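Protein ACDH-11, isoform b (Caenorhabditis elegans, PDB 4Y9J) belongs to the acyl-CoA dehydrogenase family of flavoproteins and binds flavin-adenine dinucleotide in a four-chain assembly. Local coordinates at residues A226-I238 with R250-E262. Residues are numbered along the deposited sequence; the frame is centred on the assembly and turned at random.
Sequences AVDADVALTLARI and RGLSLFLLKIRDE
R260 reaches across to the type I turn A226–A229 and grips one carbonyl oxygen with two nitrogens: its NH2 lies 2.9 Å and its NH1 3.1 Å from V227 O. Both bonds run close to the guanidinium plane, and the side chain, extended from CG to NE, spans the distance. Water 1 joins R260 NH1 to A229 O; water 2 links R260 N to D230 O, which also accepts the nearly straight bond from I259 N (3.1 Å, 173° at the hydrogen).

From here strands 231-238 and 252-258 run antiparallel, with paired backbone bonds at A232–L257, T234–F255 and A236–S253. Beyond the A236–S253 pair, water 3 bridges I238 N, G251 O and S253 OG, whose stronger polar partner is G302.

On one face L233 CD2 meets L256 CD1 at 3.7 Å, and L235 CD2 touches L254 CD1. L252 CD2 sits 3.8 Å above the centre of the R237 guanidinium, whose NH1 and NH2 are held by the carbonyls of G248, L246, C203 and A200. L233, L252 and L254 also pack against helix 304-338.

The other face carries F255. With its CG anti to the carbonyl carbon (chi1 -64°), the ring extends along the neighbouring strand, its CE1 3.6 Å from A236 CB and its edge against I238 CG1. T234 CG2 touches L257 CD2, and past the strand end I259 CD1 lies near the CB atoms of A229 and A232.

In this antiparallel pair of neighbouring strands in the middle domain's mixed sheet, backbone bonds satisfy buried polar groups between largely apolar faces; past strand 252-258, R260 and the two waters serve the carbonyls of V227, A229 and D230 instead.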
# COMPACT_ATOMS: atom_id res chain seq x y z
N ALA B 226 -7.34 6.60 -20.44
CA ALA B 226 -6.65 7.90 -20.59
C ALA B 226 -7.59 9.02 -20.27
O ALA B 226 -7.77 9.97 -21.05
CB ALA B 226 -6.07 8.05 -21.99
N VAL B 227 -8.22 8.94 -19.08
CA VAL B 227 -9.07 10.04 -18.60
C VAL B 227 -8.31 11.34 -18.21
O VAL B 227 -8.93 12.32 -17.88
CB VAL B 227 -10.01 9.59 -17.42
CG1 VAL B 227 -11.17 8.81 -17.92
CG2 VAL B 227 -9.29 8.83 -16.39
N ASP B 228 -6.99 11.31 -18.28
CA ASP B 228 -6.18 12.49 -18.28
C ASP B 228 -6.19 13.24 -19.69
O ASP B 228 -5.53 14.29 -19.82
CB ASP B 228 -4.74 12.13 -17.97
CG ASP B 228 -4.19 11.17 -18.98
OD1 ASP B 228 -4.74 10.05 -19.18
OD2 ASP B 228 -3.16 11.49 -19.60
N ALA B 229 -6.89 12.69 -20.68
CA ALA B 229 -6.93 13.30 -22.03
C ALA B 229 -7.73 14.62 -22.04
O ALA B 229 -8.41 14.95 -21.05
CB ALA B 229 -7.57 12.36 -22.98
N ASP B 230 -7.65 15.37 -23.13
CA ASP B 230 -8.31 16.65 -23.21
C ASP B 230 -9.69 16.60 -23.81
O ASP B 230 -10.55 17.42 -23.46
CB ASP B 230 -7.40 17.61 -23.98
CG ASP B 230 -6.00 17.60 -23.41
OD1 ASP B 230 -5.85 18.30 -22.41
OD2 ASP B 230 -5.11 16.80 -23.91
N VAL B 231 -9.90 15.69 -24.76
CA VAL B 231 -11.18 15.50 -25.43
C VAL B 231 -11.47 14.01 -25.56
O VAL B 231 -10.61 13.16 -25.35
CB VAL B 231 -11.21 16.13 -26.85
CG1 VAL B 231 -11.09 17.64 -26.78
CG2 VAL B 231 -10.16 15.51 -27.74
N ALA B 232 -12.70 13.72 -25.96
CA ALA B 232 -13.10 12.37 -26.23
C ALA B 232 -14.20 12.34 -27.26
O ALA B 232 -14.99 13.24 -27.36
CB ALA B 232 -13.57 11.69 -24.94
N LEU B 233 -14.20 11.27 -28.02
CA LEU B 233 -15.29 10.92 -28.91
C LEU B 233 -16.13 9.89 -28.22
O LEU B 233 -15.58 8.95 -27.63
CB LEU B 233 -14.71 10.39 -30.20
CG LEU B 233 -13.98 11.47 -31.07
CD1 LEU B 233 -13.40 10.87 -32.33
CD2 LEU B 233 -15.01 12.43 -31.56
N THR B 234 -17.45 10.02 -28.34
CA THR B 234 -18.34 9.03 -27.77
C THR B 234 -19.64 8.92 -28.55
O THR B 234 -19.89 9.73 -29.43
CB THR B 234 -18.63 9.38 -26.27
OG1 THR B 234 -19.29 8.29 -25.59
CG2 THR B 234 -19.40 10.62 -26.15
N LEU B 235 -20.40 7.86 -28.27
CA LEU B 235 -21.69 7.60 -28.94
C LEU B 235 -22.75 7.78 -27.92
O LEU B 235 -22.50 7.44 -26.77
CB LEU B 235 -21.73 6.15 -29.37
CG LEU B 235 -20.67 5.80 -30.41
CD1 LEU B 235 -20.74 4.30 -30.69
CD2 LEU B 235 -20.83 6.59 -31.73
N ALA B 236 -23.91 8.27 -28.35
CA ALA B 236 -25.10 8.40 -27.54
C ALA B 236 -26.35 8.40 -28.39
O ALA B 236 -26.27 8.60 -29.60
CB ALA B 236 -25.04 9.71 -26.75
N ARG B 237 -27.50 8.19 -27.75
CA ARG B 237 -28.80 8.22 -28.39
C ARG B 237 -29.51 9.51 -28.18
O ARG B 237 -29.79 9.91 -27.04
CB ARG B 237 -29.66 7.12 -27.81
CG ARG B 237 -29.07 5.73 -27.97
CD ARG B 237 -30.04 4.63 -27.54
NE ARG B 237 -29.27 3.40 -27.51
CZ ARG B 237 -29.01 2.63 -28.55
NH1 ARG B 237 -29.56 2.89 -29.77
NH2 ARG B 237 -28.20 1.58 -28.38
N ILE B 238 -29.86 10.16 -29.29
CA ILE B 238 -30.43 11.45 -29.24
C ILE B 238 -31.88 11.25 -28.84
O ILE B 238 -32.52 10.29 -29.31
CB ILE B 238 -30.29 12.19 -30.59
CG1 ILE B 238 -28.81 12.60 -30.74
CG2 ILE B 238 -31.26 13.36 -30.63
CD1 ILE B 238 -28.55 13.57 -31.87
N ARG B 250 -28.98 2.23 -35.47
CA ARG B 250 -29.56 3.42 -36.08
C ARG B 250 -29.93 4.54 -35.10
O ARG B 250 -30.13 5.70 -35.50
CB ARG B 250 -30.82 3.00 -36.87
CG ARG B 250 -31.19 3.95 -37.99
CD ARG B 250 -30.08 4.11 -39.06
NE ARG B 250 -30.45 4.91 -40.26
CZ ARG B 250 -30.18 6.22 -40.47
NH1 ARG B 250 -29.54 6.96 -39.57
NH2 ARG B 250 -30.57 6.80 -41.60
N GLY B 251 -30.05 4.21 -33.81
CA GLY B 251 -30.26 5.28 -32.80
C GLY B 251 -29.01 5.99 -32.27
O GLY B 251 -29.12 6.92 -31.49
N LEU B 252 -27.82 5.54 -32.67
CA LEU B 252 -26.59 6.11 -32.18
C LEU B 252 -26.04 7.22 -33.05
O LEU B 252 -26.05 7.12 -34.28
CB LEU B 252 -25.56 4.99 -32.02
CG LEU B 252 -25.92 3.96 -30.96
CD1 LEU B 252 -24.92 2.82 -31.06
CD2 LEU B 252 -25.86 4.56 -29.55
N SER B 253 -25.64 8.32 -32.40
CA SER B 253 -24.92 9.39 -33.03
C SER B 253 -23.57 9.61 -32.35
O SER B 253 -23.34 9.20 -31.19
CB SER B 253 -25.78 10.65 -33.01
OG SER B 253 -27.09 10.46 -33.64
N LEU B 254 -22.66 10.26 -33.07
CA LEU B 254 -21.31 10.53 -32.58
C LEU B 254 -21.20 11.93 -32.00
O LEU B 254 -21.80 12.85 -32.53
CB LEU B 254 -20.32 10.40 -33.75
CG LEU B 254 -18.84 10.56 -33.42
CD1 LEU B 254 -18.35 9.50 -32.46
CD2 LEU B 254 -18.03 10.54 -34.70
N PHE B 255 -20.39 12.06 -30.95
CA PHE B 255 -20.20 13.30 -30.21
C PHE B 255 -18.76 13.53 -29.89
O PHE B 255 -18.00 12.58 -29.63
CB PHE B 255 -21.00 13.34 -28.88
CG PHE B 255 -22.48 13.29 -29.07
CD1 PHE B 255 -23.11 12.08 -29.28
CD2 PHE B 255 -23.22 14.44 -29.09
CE1 PHE B 255 -24.47 12.02 -29.49
CE2 PHE B 255 -24.62 14.40 -29.29
CZ PHE B 255 -25.23 13.17 -29.49
N LEU B 256 -18.43 14.78 -29.82
CA LEU B 256 -17.10 15.25 -29.44
C LEU B 256 -17.27 16.13 -28.23
O LEU B 256 -18.13 17.02 -28.28
CB LEU B 256 -16.43 16.09 -30.56
CG LEU B 256 -15.04 16.67 -30.24
CD1 LEU B 256 -13.97 15.61 -30.09
CD2 LEU B 256 -14.64 17.70 -31.33
N LEU B 257 -16.47 15.88 -27.19
CA LEU B 257 -16.49 16.71 -25.99
C LEU B 257 -15.17 16.98 -25.37
O LEU B 257 -14.20 16.22 -25.57
CB LEU B 257 -17.43 16.16 -24.91
CG LEU B 257 -17.05 14.91 -24.13
CD1 LEU B 257 -17.74 14.87 -22.79
CD2 LEU B 257 -17.39 13.69 -24.85
N LYS B 258 -15.12 18.10 -24.63
CA LYS B 258 -13.99 18.43 -23.78
C LYS B 258 -14.21 17.75 -22.41
O LYS B 258 -15.31 17.84 -21.88
CB LYS B 258 -13.81 19.93 -23.55
CG LYS B 258 -13.03 20.61 -24.64
CD LYS B 258 -12.86 22.05 -24.33
CE LYS B 258 -11.74 22.33 -23.32
NZ LYS B 258 -10.43 21.80 -23.72
N ILE B 259 -13.18 17.11 -21.88
CA ILE B 259 -13.30 16.32 -20.65
C ILE B 259 -13.39 17.30 -19.47
O ILE B 259 -14.15 17.08 -18.51
CB ILE B 259 -12.14 15.33 -20.55
CG1 ILE B 259 -12.27 14.31 -21.69
CG2 ILE B 259 -12.14 14.58 -19.20
CD1 ILE B 259 -11.16 13.25 -21.71
N ARG B 260 -12.66 18.40 -19.54
CA ARG B 260 -12.59 19.40 -18.47
C ARG B 260 -12.88 20.76 -19.02
O ARG B 260 -12.57 21.05 -20.16
CB ARG B 260 -11.22 19.39 -17.76
CG ARG B 260 -10.95 18.07 -17.04
CD ARG B 260 -9.53 17.94 -16.38
NE ARG B 260 -9.43 16.59 -15.81
CZ ARG B 260 -9.18 15.46 -16.50
NH1 ARG B 260 -8.86 15.46 -17.81
NH2 ARG B 260 -9.24 14.30 -15.84
N ASP B 261 -13.53 21.58 -18.20
CA ASP B 261 -13.96 22.91 -18.61
C ASP B 261 -12.77 23.89 -18.46
O ASP B 261 -11.65 23.46 -18.15
CB ASP B 261 -15.19 23.34 -17.80
CG ASP B 261 -14.86 23.75 -16.34
OD1 ASP B 261 -13.67 23.74 -15.86
OD2 ASP B 261 -15.85 24.12 -15.67
N GLU B 262 -13.00 25.17 -18.67
CA GLU B 262 -11.89 26.16 -18.52
C GLU B 262 -11.29 26.37 -17.07
O GLU B 262 -10.14 26.80 -16.94
CB GLU B 262 -12.17 27.48 -19.25
CG GLU B 262 -13.61 27.81 -19.62
CD GLU B 262 -13.73 29.20 -20.32
OE1 GLU B 262 -13.02 29.42 -21.35
OE2 GLU B 262 -14.52 30.07 -19.85
O HOH W 1 -8.34 17.63 -19.41
O HOH W 2 -10.36 18.96 -21.34
O HOH W 3 -28.94 9.40 -32.09
O HOH W 4 -31.95 7.65 -30.53